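Local coordinates for CBS domain-containing protein (Pyrococcus horikoshii, PDB 2YZQ) that is of unknown function but binds S-adenosylmethionine and is built from four CBS domains, at residues Met1-Ile6 against Asp77-Ala82; Gln9-Ile14 against Ser34-Asn39; Asp69-Lys74 against Arg92-Val97. All blocks are in the same frame, centred on the assembly; numbering follows the deposited sequence.

Contact 1: residues Met1-Ile6 against Asp77-Ala82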
ATOM      1  N   MET A   1     -12.736   5.259 -15.522  1.00 29.64           N
ATOM      2  CA  MET A   1     -11.353   5.012 -15.916  1.00 27.61           C
ATOM      3  C   MET A   1     -11.068   3.515 -16.003  1.00 25.62           C
ATOM      4  O   MET A   1     -11.514   2.541 -15.369  1.00 24.69           O
ATOM      5  CB  MET A   1     -10.393   5.664 -14.919  1.00 31.57           C
ATOM      6  CG  MET A   1      -8.925   5.399 -15.208  1.00 35.47           C
ATOM      7  SD  MET A   1      -8.246   6.521 -16.446  1.00 42.29           S
ATOM      8  CE  MET A   1      -9.398   7.886 -16.337  1.00 39.94           C
ATOM      9  N   ARG A   2     -10.258   3.307 -17.043  1.00 23.02           N
ATOM     10  CA  ARG A   2      -9.810   1.953 -17.422  1.00 21.92           C
ATOM     11  C   ARG A   2      -8.392   1.666 -16.963  1.00 18.90           C
ATOM     12  O   ARG A   2      -7.564   2.587 -16.820  1.00 20.35           O
ATOM     13  CB  ARG A   2      -9.958   1.684 -18.924  1.00 23.96           C
ATOM     14  CG  ARG A   2     -11.420   1.601 -19.356  1.00 27.00           C
ATOM     15  CD  ARG A   2     -11.551   1.252 -20.817  1.00 30.21           C
ATOM     16  NE  ARG A   2     -12.860   1.644 -21.334  1.00 32.55           N
ATOM     17  CZ  ARG A   2     -13.940   0.866 -21.346  1.00 34.88           C
ATOM     18  NH1 ARG A   2     -13.892  -0.381 -20.879  1.00 35.97           N
ATOM     19  NH2 ARG A   2     -15.080   1.336 -21.844  1.00 35.34           N
ATOM     20  N   VAL A   3      -8.426   0.323 -17.016  1.00 16.25           N
ATOM     21  CA  VAL A   3      -7.110  -0.119 -16.576  1.00 14.45           C
ATOM     22  C   VAL A   3      -5.970   0.393 -17.457  1.00 15.73           C
ATOM     23  O   VAL A   3      -4.927   0.822 -16.953  1.00 13.22           O
ATOM     24  CB  VAL A   3      -7.058  -1.661 -16.525  1.00 15.17           C
ATOM     25  CG1 VAL A   3      -5.632  -2.137 -16.331  1.00 14.87           C
ATOM     26  CG2 VAL A   3      -7.954  -2.173 -15.390  1.00 16.03           C
ATOM     27  N   LYS A   4      -6.180   0.355 -18.770  1.00 14.89           N
ATOM     28  CA  LYS A   4      -5.166   0.778 -19.738  1.00 16.26           C
ATOM     29  C   LYS A   4      -4.559   2.151 -19.467  1.00 14.31           C
ATOM     30  O   LYS A   4      -3.389   2.392 -19.767  1.00 14.04           O
ATOM     31  CB  LYS A   4      -5.764   0.767 -21.149  1.00 16.35           C
ATOM     32  CG  LYS A   4      -6.851   1.809 -21.359  1.00 18.79           C
ATOM     33  CD  LYS A   4      -7.728   1.483 -22.563  1.00 20.92           C
ATOM     34  CE  LYS A   4      -6.945   1.519 -23.863  1.00 21.42           C
ATOM     35  NZ  LYS A   4      -7.807   1.133 -25.017  1.00 21.52           N
ATOM     36  N   THR A   5      -5.348   3.046 -18.886  1.00 14.05           N
ATOM     37  CA  THR A   5      -4.888   4.401 -18.613  1.00 14.70           C
ATOM     38  C   THR A   5      -4.005   4.530 -17.379  1.00 14.07           C
ATOM     39  O   THR A   5      -3.115   5.378 -17.328  1.00 16.42           O
ATOM     40  CB  THR A   5      -6.094   5.348 -18.444  1.00 14.92           C
ATOM     41  OG1 THR A   5      -6.983   5.190 -19.558  1.00 15.69           O
ATOM     42  CG2 THR A   5      -5.633   6.797 -18.362  1.00 15.86           C
ATOM     43  N   ILE A   6      -4.236   3.671 -16.397  1.00 13.59           N
ATOM     44  CA  ILE A   6      -3.497   3.742 -15.144  1.00 16.07           C
ATOM     45  C   ILE A   6      -2.352   2.741 -14.999  1.00 15.51           C
ATOM     46  O   ILE A   6      -1.420   2.966 -14.226  1.00 17.02           O
ATOM     47  CB  ILE A   6      -4.486   3.581 -13.960  1.00 15.84           C
ATOM     48  CG1 ILE A   6      -5.675   4.533 -14.150  1.00 17.88           C
ATOM     49  CG2 ILE A   6      -3.794   3.867 -12.632  1.00 18.12           C
ATOM     50  CD1 ILE A   6      -5.287   6.003 -14.313  1.00 16.74           C
ATOM     51  N   ASP A  77     -10.695  -3.295 -19.156  1.00 17.93           N
ATOM     52  CA  ASP A  77     -11.578  -3.488 -18.015  1.00 19.11           C
ATOM     53  C   ASP A  77     -11.607  -2.182 -17.227  1.00 18.75           C
ATOM     54  O   ASP A  77     -10.722  -1.333 -17.367  1.00 17.92           O
ATOM     55  CB  ASP A  77     -11.080  -4.623 -17.111  1.00 19.08           C
ATOM     56  CG  ASP A  77     -11.370  -5.997 -17.685  1.00 21.90           C
ATOM     57  OD1 ASP A  77     -12.380  -6.139 -18.407  1.00 26.60           O
ATOM     58  OD2 ASP A  77     -10.604  -6.940 -17.398  1.00 22.27           O
ATOM     59  N   THR A  78     -12.630  -2.014 -16.399  1.00 18.83           N
ATOM     60  CA  THR A  78     -12.747  -0.802 -15.600  1.00 19.97           C
ATOM     61  C   THR A  78     -11.818  -0.878 -14.397  1.00 18.63           C
ATOM     62  O   THR A  78     -11.404  -1.964 -13.990  1.00 19.00           O
ATOM     63  CB  THR A  78     -14.175  -0.625 -15.072  1.00 19.89           C
ATOM     64  OG1 THR A  78     -14.508  -1.743 -14.241  1.00 20.92           O
ATOM     65  CG2 THR A  78     -15.165  -0.535 -16.226  1.00 21.71           C
ATOM     66  N   LEU A  79     -11.483   0.277 -13.830  1.00 19.10           N
ATOM     67  CA  LEU A  79     -10.627   0.296 -12.651  1.00 19.96           C
ATOM     68  C   LEU A  79     -11.402  -0.354 -11.515  1.00 19.91           C
ATOM     69  O   LEU A  79     -10.817  -0.935 -10.603  1.00 19.65           O
ATOM     70  CB  LEU A  79     -10.251   1.728 -12.261  1.00 20.29           C
ATOM     71  CG  LEU A  79      -9.194   2.426 -13.113  1.00 21.86           C
ATOM     72  CD1 LEU A  79      -8.960   3.828 -12.575  1.00 23.96           C
ATOM     73  CD2 LEU A  79      -7.901   1.623 -13.088  1.00 20.48           C
ATOM     74  N   LYS A  80     -12.724  -0.252 -11.582  1.00 20.10           N
ATOM     75  CA  LYS A  80     -13.580  -0.842 -10.562  1.00 20.37           C
ATOM     76  C   LYS A  80     -13.349  -2.345 -10.495  1.00 19.50           C
ATOM     77  O   LYS A  80     -13.252  -2.917  -9.413  1.00 18.91           O
ATOM     78  CB  LYS A  80     -15.055  -0.568 -10.869  1.00 22.80           C
ATOM     79  CG  LYS A  80     -16.017  -1.262  -9.909  1.00 25.69           C
ATOM     80  CD  LYS A  80     -17.466  -0.922 -10.216  1.00 29.24           C
ATOM     81  CE  LYS A  80     -18.405  -1.578  -9.214  1.00 32.38           C
ATOM     82  NZ  LYS A  80     -19.823  -1.181  -9.444  1.00 33.60           N
ATOM     83  N   LYS A  81     -13.260  -2.985 -11.657  1.00 18.90           N
ATOM     84  CA  LYS A  81     -13.038  -4.426 -11.703  1.00 19.04           C
ATOM     85  C   LYS A  81     -11.696  -4.802 -11.080  1.00 18.11           C
ATOM     86  O   LYS A  81     -11.608  -5.766 -10.323  1.00 19.02           O
ATOM     87  CB  LYS A  81     -13.101  -4.924 -13.149  1.00 21.60           C
ATOM     88  CG  LYS A  81     -12.924  -6.427 -13.295  1.00 24.55           C
ATOM     89  CD  LYS A  81     -13.152  -6.873 -14.729  1.00 27.81           C
ATOM     90  CE  LYS A  81     -12.909  -8.364 -14.880  1.00 30.90           C
ATOM     91  NZ  LYS A  81     -13.752  -9.158 -13.943  1.00 34.43           N
ATOM     92  N   ALA A  82     -10.653  -4.041 -11.403  1.00 17.20           N
ATOM     93  CA  ALA A  82      -9.323  -4.302 -10.869  1.00 16.55           C
ATOM     94  C   ALA A  82      -9.292  -4.062  -9.362  1.00 17.39           C
ATOM     95  O   ALA A  82      -8.651  -4.805  -8.617  1.00 17.78           O
ATOM     96  CB  ALA A  82      -8.293  -3.412 -11.567  1.00 18.02           C
TER

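Contact 2: residues Gln9-Ile14 against Ser34-Asn39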
ATOM      1  N   GLN A   9       2.736   0.026 -18.723  1.00 18.57           N
ATOM      2  CA  GLN A   9       2.828  -0.919 -19.830  1.00 19.32           C
ATOM      3  C   GLN A   9       4.166  -1.635 -19.965  1.00 19.43           C
ATOM      4  O   GLN A   9       5.181  -1.192 -19.437  1.00 18.91           O
ATOM      5  CB  GLN A   9       2.518  -0.217 -21.151  1.00 22.55           C
ATOM      6  CG  GLN A   9       1.272   0.640 -21.118  1.00 26.90           C
ATOM      7  CD  GLN A   9       0.656   0.803 -22.484  1.00 31.62           C
ATOM      8  OE1 GLN A   9      -0.211   0.023 -22.883  1.00 35.58           O
ATOM      9  NE2 GLN A   9       1.112   1.807 -23.225  1.00 30.99           N
ATOM     10  N   ASN A  10       4.130  -2.759 -20.675  1.00 19.78           N
ATOM     11  CA  ASN A  10       5.307  -3.567 -20.970  1.00 21.55           C
ATOM     12  C   ASN A  10       6.193  -3.885 -19.772  1.00 21.41           C
ATOM     13  O   ASN A  10       7.361  -3.505 -19.727  1.00 21.44           O
ATOM     14  CB  ASN A  10       6.129  -2.864 -22.049  1.00 24.53           C
ATOM     15  CG  ASN A  10       5.296  -2.507 -23.263  1.00 27.04           C
ATOM     16  OD1 ASN A  10       4.792  -3.385 -23.961  1.00 30.13           O
ATOM     17  ND2 ASN A  10       5.140  -1.211 -23.515  1.00 28.87           N
ATOM     18  N   PRO A  11       5.648  -4.605 -18.787  1.00 21.67           N
ATOM     19  CA  PRO A  11       6.433  -4.954 -17.604  1.00 23.44           C
ATOM     20  C   PRO A  11       7.523  -5.967 -17.925  1.00 24.74           C
ATOM     21  O   PRO A  11       7.352  -6.824 -18.796  1.00 24.21           O
ATOM     22  CB  PRO A  11       5.386  -5.533 -16.663  1.00 22.94           C
ATOM     23  CG  PRO A  11       4.457  -6.219 -17.612  1.00 22.62           C
ATOM     24  CD  PRO A  11       4.291  -5.172 -18.698  1.00 22.06           C
ATOM     25  N   VAL A  12       8.649  -5.857 -17.232  1.00 26.06           N
ATOM     26  CA  VAL A  12       9.729  -6.803 -17.431  1.00 28.17           C
ATOM     27  C   VAL A  12       9.242  -8.090 -16.779  1.00 27.02           C
ATOM     28  O   VAL A  12       8.723  -8.072 -15.661  1.00 27.17           O
ATOM     29  CB  VAL A  12      11.033  -6.326 -16.757  1.00 29.87           C
ATOM     30  CG1 VAL A  12      11.659  -5.209 -17.577  1.00 30.78           C
ATOM     31  CG2 VAL A  12      10.743  -5.832 -15.352  1.00 31.83           C
ATOM     32  N   THR A  13       9.380  -9.201 -17.490  1.00 26.45           N
ATOM     33  CA  THR A  13       8.931 -10.486 -16.974  1.00 26.19           C
ATOM     34  C   THR A  13      10.087 -11.464 -16.874  1.00 25.07           C
ATOM     35  O   THR A  13      11.200 -11.179 -17.316  1.00 25.66           O
ATOM     36  CB  THR A  13       7.867 -11.110 -17.893  1.00 26.53           C
ATOM     37  OG1 THR A  13       8.459 -11.410 -19.162  1.00 26.27           O
ATOM     38  CG2 THR A  13       6.702 -10.150 -18.096  1.00 26.52           C
ATOM     39  N   ILE A  14       9.815 -12.620 -16.285  1.00 25.29           N
ATOM     40  CA  ILE A  14      10.826 -13.653 -16.147  1.00 26.94           C
ATOM     41  C   ILE A  14      10.262 -14.957 -16.681  1.00 25.58           C
ATOM     42  O   ILE A  14       9.185 -15.393 -16.278  1.00 24.37           O
ATOM     43  CB  ILE A  14      11.251 -13.849 -14.677  1.00 27.99           C
ATOM     44  CG1 ILE A  14      11.911 -12.571 -14.154  1.00 29.73           C
ATOM     45  CG2 ILE A  14      12.206 -15.030 -14.565  1.00 28.65           C
ATOM     46  CD1 ILE A  14      12.456 -12.687 -12.744  1.00 31.82           C
ATOM     47  N   SER A  34       8.202  -6.747  -7.926  1.00 44.40           N
ATOM     48  CA  SER A  34       7.930  -8.122  -8.327  1.00 41.02           C
ATOM     49  C   SER A  34       7.872  -8.200  -9.848  1.00 37.72           C
ATOM     50  O   SER A  34       7.667  -7.188 -10.517  1.00 37.65           O
ATOM     51  CB  SER A  34       6.601  -8.601  -7.735  1.00 41.27           C
ATOM     52  OG  SER A  34       5.513  -7.857  -8.249  1.00 42.54           O
ATOM     53  N   PHE A  35       8.057  -9.399 -10.390  1.00 33.86           N
ATOM     54  CA  PHE A  35       8.030  -9.597 -11.837  1.00 30.88           C
ATOM     55  C   PHE A  35       6.977 -10.618 -12.245  1.00 27.94           C
ATOM     56  O   PHE A  35       6.800 -11.636 -11.580  1.00 27.69           O
ATOM     57  CB  PHE A  35       9.380 -10.115 -12.348  1.00 30.44           C
ATOM     58  CG  PHE A  35      10.534  -9.194 -12.096  1.00 31.67           C
ATOM     59  CD1 PHE A  35      10.564  -7.921 -12.651  1.00 32.04           C
ATOM     60  CD2 PHE A  35      11.614  -9.617 -11.328  1.00 31.71           C
ATOM     61  CE1 PHE A  35      11.656  -7.079 -12.446  1.00 33.15           C
ATOM     62  CE2 PHE A  35      12.710  -8.784 -11.117  1.00 32.49           C
ATOM     63  CZ  PHE A  35      12.730  -7.513 -11.678  1.00 33.38           C
ATOM     64  N   PRO A  36       6.246 -10.350 -13.339  1.00 26.45           N
ATOM     65  CA  PRO A  36       5.242 -11.332 -13.759  1.00 23.97           C
ATOM     66  C   PRO A  36       6.030 -12.531 -14.291  1.00 23.75           C
ATOM     67  O   PRO A  36       7.096 -12.354 -14.880  1.00 23.36           O
ATOM     68  CB  PRO A  36       4.490 -10.606 -14.874  1.00 23.91           C
ATOM     69  CG  PRO A  36       4.628  -9.161 -14.489  1.00 25.58           C
ATOM     70  CD  PRO A  36       6.073  -9.078 -14.059  1.00 24.95           C
ATOM     71  N   VAL A  37       5.520 -13.738 -14.073  1.00 22.50           N
ATOM     72  CA  VAL A  37       6.198 -14.944 -14.538  1.00 23.17           C
ATOM     73  C   VAL A  37       5.438 -15.566 -15.702  1.00 20.18           C
ATOM     74  O   VAL A  37       4.225 -15.756 -15.632  1.00 20.08           O
ATOM     75  CB  VAL A  37       6.316 -15.992 -13.411  1.00 23.72           C
ATOM     76  CG1 VAL A  37       7.048 -17.227 -13.921  1.00 25.30           C
ATOM     77  CG2 VAL A  37       7.047 -15.396 -12.228  1.00 26.65           C
ATOM     78  N   VAL A  38       6.166 -15.891 -16.766  1.00 21.74           N
ATOM     79  CA  VAL A  38       5.561 -16.478 -17.956  1.00 19.55           C
ATOM     80  C   VAL A  38       6.264 -17.756 -18.405  1.00 20.32           C
ATOM     81  O   VAL A  38       7.395 -18.035 -17.998  1.00 20.47           O
ATOM     82  CB  VAL A  38       5.602 -15.483 -19.135  1.00 19.18           C
ATOM     83  CG1 VAL A  38       4.858 -14.203 -18.764  1.00 18.61           C
ATOM     84  CG2 VAL A  38       7.044 -15.174 -19.499  1.00 18.24           C
ATOM     85  N   ASN A  39       5.587 -18.530 -19.244  1.00 19.92           N
ATOM     86  CA  ASN A  39       6.178 -19.756 -19.764  1.00 20.30           C
ATOM     87  C   ASN A  39       6.821 -19.454 -21.115  1.00 20.94           C
ATOM     88  O   ASN A  39       6.871 -18.298 -21.539  1.00 19.29           O
ATOM     89  CB  ASN A  39       5.130 -20.870 -19.903  1.00 19.10           C
ATOM     90  CG  ASN A  39       3.940 -20.471 -20.756  1.00 17.17           C
ATOM     91  OD1 ASN A  39       4.038 -19.604 -21.622  1.00 17.75           O
ATOM     92  ND2 ASN A  39       2.808 -21.125 -20.523  1.00 20.17           N
TER
HETATM   93  O   HOH W   1       7.311  -6.203 -13.460  1.00 35.83           O

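Contact 3: residues Asp69-Lys74 against Arg92-Val97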
ATOM      1  N   ASP A  69      -1.989 -18.083  -8.072  1.00 45.50           N
ATOM      2  CA  ASP A  69      -3.276 -17.413  -7.931  1.00 43.73           C
ATOM      3  C   ASP A  69      -3.139 -15.900  -7.794  1.00 40.94           C
ATOM      4  O   ASP A  69      -3.295 -15.352  -6.705  1.00 41.07           O
ATOM      5  CB  ASP A  69      -4.028 -17.976  -6.720  1.00 46.27           C
ATOM      6  CG  ASP A  69      -5.446 -17.447  -6.617  1.00 48.02           C
ATOM      7  OD1 ASP A  69      -6.234 -17.669  -7.560  1.00 48.92           O
ATOM      8  OD2 ASP A  69      -5.773 -16.810  -5.592  1.00 50.14           O
ATOM      9  N   VAL A  70      -2.849 -15.232  -8.907  1.00 38.05           N
ATOM     10  CA  VAL A  70      -2.700 -13.780  -8.914  1.00 34.33           C
ATOM     11  C   VAL A  70      -3.837 -13.136  -9.703  1.00 31.39           C
ATOM     12  O   VAL A  70      -4.265 -13.658 -10.731  1.00 30.49           O
ATOM     13  CB  VAL A  70      -1.357 -13.353  -9.546  1.00 35.14           C
ATOM     14  CG1 VAL A  70      -0.203 -13.969  -8.773  1.00 35.20           C
ATOM     15  CG2 VAL A  70      -1.309 -13.773 -11.006  1.00 35.69           C
ATOM     16  N   PRO A  71      -4.343 -11.988  -9.228  1.00 28.93           N
ATOM     17  CA  PRO A  71      -5.436 -11.304  -9.924  1.00 26.57           C
ATOM     18  C   PRO A  71      -5.018 -10.800 -11.304  1.00 24.62           C
ATOM     19  O   PRO A  71      -3.935 -10.235 -11.466  1.00 22.43           O
ATOM     20  CB  PRO A  71      -5.795 -10.169  -8.967  1.00 28.14           C
ATOM     21  CG  PRO A  71      -4.491  -9.864  -8.307  1.00 29.58           C
ATOM     22  CD  PRO A  71      -3.935 -11.238  -8.028  1.00 28.86           C
ATOM     23  N   VAL A  72      -5.878 -11.019 -12.292  1.00 23.36           N
ATOM     24  CA  VAL A  72      -5.601 -10.589 -13.659  1.00 22.36           C
ATOM     25  C   VAL A  72      -6.801  -9.891 -14.284  1.00 21.71           C
ATOM     26  O   VAL A  72      -7.953 -10.212 -13.981  1.00 21.50           O
ATOM     27  CB  VAL A  72      -5.213 -11.785 -14.563  1.00 24.24           C
ATOM     28  CG1 VAL A  72      -3.970 -12.465 -14.024  1.00 24.89           C
ATOM     29  CG2 VAL A  72      -6.366 -12.766 -14.649  1.00 26.01           C
ATOM     30  N   VAL A  73      -6.522  -8.928 -15.155  1.00 19.37           N
ATOM     31  CA  VAL A  73      -7.567  -8.187 -15.850  1.00 18.97           C
ATOM     32  C   VAL A  73      -7.059  -7.872 -17.248  1.00 17.97           C
ATOM     33  O   VAL A  73      -5.901  -8.145 -17.567  1.00 18.62           O
ATOM     34  CB  VAL A  73      -7.887  -6.843 -15.152  1.00 18.23           C
ATOM     35  CG1 VAL A  73      -8.398  -7.091 -13.742  1.00 20.03           C
ATOM     36  CG2 VAL A  73      -6.640  -5.963 -15.120  1.00 18.22           C
ATOM     37  N   LYS A  74      -7.936  -7.315 -18.073  1.00 19.43           N
ATOM     38  CA  LYS A  74      -7.579  -6.912 -19.428  1.00 19.41           C
ATOM     39  C   LYS A  74      -7.491  -5.389 -19.400  1.00 19.24           C
ATOM     40  O   LYS A  74      -8.123  -4.750 -18.558  1.00 18.68           O
ATOM     41  CB  LYS A  74      -8.639  -7.381 -20.423  1.00 21.86           C
ATOM     42  CG  LYS A  74      -8.657  -8.892 -20.610  1.00 27.04           C
ATOM     43  CD  LYS A  74      -9.636  -9.317 -21.687  1.00 29.87           C
ATOM     44  CE  LYS A  74      -9.537 -10.812 -21.950  1.00 33.04           C
ATOM     45  NZ  LYS A  74      -9.733 -11.605 -20.703  1.00 35.46           N
ATOM     46  N   ARG A  92      -1.844  -6.291  -3.579  1.00 21.81           N
ATOM     47  CA  ARG A  92      -1.625  -4.919  -4.032  1.00 20.55           C
ATOM     48  C   ARG A  92      -1.380  -4.669  -5.513  1.00 21.81           C
ATOM     49  O   ARG A  92      -1.000  -3.564  -5.900  1.00 20.11           O
ATOM     50  CB  ARG A  92      -0.486  -4.299  -3.222  1.00 20.88           C
ATOM     51  CG  ARG A  92      -0.778  -4.210  -1.726  1.00 21.86           C
ATOM     52  CD  ARG A  92       0.429  -3.686  -0.958  1.00 20.47           C
ATOM     53  NE  ARG A  92       0.820  -2.343  -1.383  1.00 20.57           N
ATOM     54  CZ  ARG A  92       0.154  -1.234  -1.078  1.00 19.70           C
ATOM     55  NH1 ARG A  92      -0.949  -1.295  -0.336  1.00 16.95           N
ATOM     56  NH2 ARG A  92       0.590  -0.061  -1.520  1.00 19.68           N
ATOM     57  N   ARG A  93      -1.589  -5.675  -6.347  1.00 22.35           N
ATOM     58  CA  ARG A  93      -1.385  -5.465  -7.769  1.00 23.14           C
ATOM     59  C   ARG A  93      -2.123  -6.485  -8.602  1.00 22.37           C
ATOM     60  O   ARG A  93      -2.509  -7.546  -8.117  1.00 21.36           O
ATOM     61  CB  ARG A  93       0.107  -5.508  -8.110  1.00 27.40           C
ATOM     62  CG  ARG A  93       0.751  -6.867  -7.940  1.00 30.36           C
ATOM     63  CD  ARG A  93       2.262  -6.770  -8.060  1.00 35.32           C
ATOM     64  NE  ARG A  93       2.832  -5.890  -7.042  1.00 38.06           N
ATOM     65  CZ  ARG A  93       2.739  -6.101  -5.731  1.00 40.09           C
ATOM     66  NH1 ARG A  93       2.099  -7.166  -5.270  1.00 41.35           N
ATOM     67  NH2 ARG A  93       3.282  -5.244  -4.880  1.00 42.06           N
ATOM     68  N   VAL A  94      -2.335  -6.134  -9.864  1.00 19.77           N
ATOM     69  CA  VAL A  94      -3.003  -7.014 -10.802  1.00 18.90           C
ATOM     70  C   VAL A  94      -2.174  -7.013 -12.076  1.00 17.74           C
ATOM     71  O   VAL A  94      -1.594  -5.996 -12.447  1.00 17.65           O
ATOM     72  CB  VAL A  94      -4.439  -6.532 -11.136  1.00 20.58           C
ATOM     73  CG1 VAL A  94      -5.267  -6.442  -9.858  1.00 20.41           C
ATOM     74  CG2 VAL A  94      -4.398  -5.184 -11.843  1.00 21.21           C
ATOM     75  N   VAL A  95      -2.091  -8.165 -12.725  1.00 16.48           N
ATOM     76  CA  VAL A  95      -1.351  -8.255 -13.971  1.00 16.88           C
ATOM     77  C   VAL A  95      -2.384  -8.056 -15.069  1.00 15.40           C
ATOM     78  O   VAL A  95      -3.486  -8.604 -15.002  1.00 15.93           O
ATOM     79  CB  VAL A  95      -0.673  -9.636 -14.139  1.00 18.38           C
ATOM     80  CG1 VAL A  95       0.044  -9.705 -15.491  1.00 18.78           C
ATOM     81  CG2 VAL A  95       0.321  -9.865 -13.009  1.00 20.68           C
ATOM     82  N   VAL A  96      -2.040  -7.246 -16.065  1.00 14.44           N
ATOM     83  CA  VAL A  96      -2.939  -6.982 -17.177  1.00 14.39           C
ATOM     84  C   VAL A  96      -2.478  -7.859 -18.333  1.00 13.29           C
ATOM     85  O   VAL A  96      -1.312  -7.815 -18.720  1.00 14.82           O
ATOM     86  CB  VAL A  96      -2.867  -5.508 -17.614  1.00 13.45           C
ATOM     87  CG1 VAL A  96      -3.970  -5.214 -18.608  1.00 14.99           C
ATOM     88  CG2 VAL A  96      -2.969  -4.594 -16.393  1.00 13.69           C
ATOM     89  N   VAL A  97      -3.383  -8.671 -18.866  1.00 14.66           N
ATOM     90  CA  VAL A  97      -3.026  -9.556 -19.967  1.00 16.93           C
ATOM     91  C   VAL A  97      -3.861  -9.274 -21.204  1.00 18.02           C
ATOM     92  O   VAL A  97      -4.904  -8.617 -21.130  1.00 16.95           O
ATOM     93  CB  VAL A  97      -3.214 -11.047 -19.581  1.00 17.59           C
ATOM     94  CG1 VAL A  97      -2.393 -11.375 -18.343  1.00 17.25           C
ATOM     95  CG2 VAL A  97      -4.693 -11.344 -19.344  1.00 18.38           C
TER

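Contact 1: residues Met1-Ile6 against Asp77-Ala82
Leu-79 N gives its hydrogen to Met-1 O over 2.7 Å, the donor tilted 18° out of the carbonyl plane. A second backbone bond runs in the opposite sense, from Val-3 N to Asp-77 O at 2.9 Å, and it is straighter, with an N-H...O angle of 166°. Asp-77 O is also approached by Arg-2 CA at 3.4 Å in a C-H...O contact. The two bonds flank Arg-2 and Thr-78, which form a single beta bridge; each sits at the N-cap of the helix that follows it. In Thr-78, a chi1 of 61° puts OG1 between the backbone N and the carbonyl carbon, where it accepts from Lys-81 N at 3.1 Å and caps helix 79-89.

In terms of the fold, this is where the N-terminal end of the chain, leading into the first CBS repeat, meets the start of helix 79-89, which follows strand 72-74 in the second. Beyond the bridge, toward the two helices, the contact turns apolar. Val-3 reaches across with CG2, which lies 4.0 Å from Ala-82 CB and also touches Thr-78 O. Ile-6 comes from the next turn and meets Leu-79 at about a right angle, Ile-6 CG1 sitting 3.7 Å from Leu-79 CD1. Leu-107 of strand 103-108 packs against Ile-6, Leu-79 and Ala-82, while Tyr-116 of helix 109-117 touches Met-1, Ile-6 and Leu-79. The polar ends of Arg-2 and Asp-77 find their partners outside the two segments: Asp-77 OD2 accepts from Lys-74 N, and Arg-2 NH1 bonds to Asn-76 O.

Contact 2: residues Gln9-Ile14 against Ser34-Asn39
Ile-14 grips strand 34-38 with its backbone N and O. Its N donates to Pro-36 O at 3.1 Å, nearly straight on to the carbonyl, and its O accepts from Val-38 N, also at 3.1 Å but from a donor tilted 30° out of the carbonyl plane. This is parallel beta pairing, with Ile-14 bridged to Val-37, and it sets the short strand 14-15 at the edge of the three-stranded sheet of the first CBS repeat. Val-37 CA adds a C-H...O contact to Ile-14 O.

Beside these bonds stands the ring of Phe-35, with Val-12 CG2 by its CD1-CE1 bond and Ile-14 CD1 by its CD2. Val-12 CG2 sits 3.3 Å from Phe-35 CE1, a tight approach, and Ile-14 CD1 sits 3.5 Å from Phe-35 CD2; both come in obliquely. In the Ile-14 side chain, a chi2 of -176° sets CD1 anti to CA, reaching out to the ring. Next to it in the chain, Thr-13 crosses Pro-36 at about a right angle, Thr-13 CG2 lying 3.9 Å from Pro-36 CB, and Thr-13 CB rests on Pro-36 O.

Further out, Val-37 bonds through its backbone to Val-45 and Gly-46, and its side chain packs on Val-45 and Ile-48 of strand 44-49. Pro-11 and Pro-36 both touch Ile-106, so strand 103-108, from the second repeat, backs this part of the sheet.

One step before the Ile-14 bonds, Pro-36 has no N-H to offer: its CD lies 3.3 Å from Val-12 O, and a water donates instead to that oxygen at 3.2 Å and to Ser-34 O at 3.1 Å.

Contact 3: residues Asp69-Lys74 against Arg92-Val97
Strands 72-74 and 93-97 are the two strands of a beta-alpha-beta unit in the second CBS repeat, lying parallel side by side with helix 79-89 connecting them in the chain. Their short axes make an angle of 39°, a marked twist, yet the register holds from Val-72 opposite Val-95 to Val-73 opposite Val-96. Three backbone bonds alternate in direction: Val-95 N to Pro-71 O at 3.0 Å, Val-73 N to Val-95 O at 3.1 Å, and Val-97 N to Val-73 O at 2.9 Å. Each acceptor also receives a C-H...O contact, from Val-94 CA, Val-72 CA and Val-96 CA respectively.

Most of the side-chain packing is by valines. A chi1 of -62° sets Val-73 CG1 anti to the carbonyl carbon and leaves CG2 between N and C; this one methyl, Val-73 CG2, meets two neighbours across the contact, Val-94 CG2 at 4.0 Å and Val-96 CG2 at 4.1 Å. At the start of the strand, Pro-71 crosses Val-94 at about a right angle, Pro-71 CG to Val-94 CG1 at 3.8 Å. Helix 79-89 lies over this side, with Leu-85 against Pro-71 and Val-73, and Met-86 against Val-94. On the opposite face of the sheet Val-72 rests beside Val-95, Val-72 CG1 to Val-95 CB at 4.3 Å, and both touch Leu-44 of the first repeat.

Before the first of the three bonds the pairing stops at a proline. Pro-71 presents its ring to Arg-93 O, CG only 3.1 Å away, and has no N-H to give. That carbonyl is buried here without a hydrogen-bond partner, which probably costs some stability, in a contact otherwise held by three backbone bonds and apolar packing.

All three contacts lie in the first two CBS repeats, on the same side of the chain's centre. Contact 3 is the buried one, a continuous strand pairing inside the second repeat; contacts 1 and 2 are only partly buried. Contact 2 lays the end of a loop, at Ile-14, against strand 34-38 within the first repeat, whereas contact 1 joins the two repeats through a single bridge between helix starts. Contacts 1 and 3 share the beta-alpha-beta unit and pack directly, Val-3 CG1 lying 3.6 Å from Val-96 CG2. Contacts 2 and 3 touch where Ser-34 OG meets Arg-93 CD. Two backbone bonds at a sheet edge hold contact 2; contact 3 has three, between valine-lined faces.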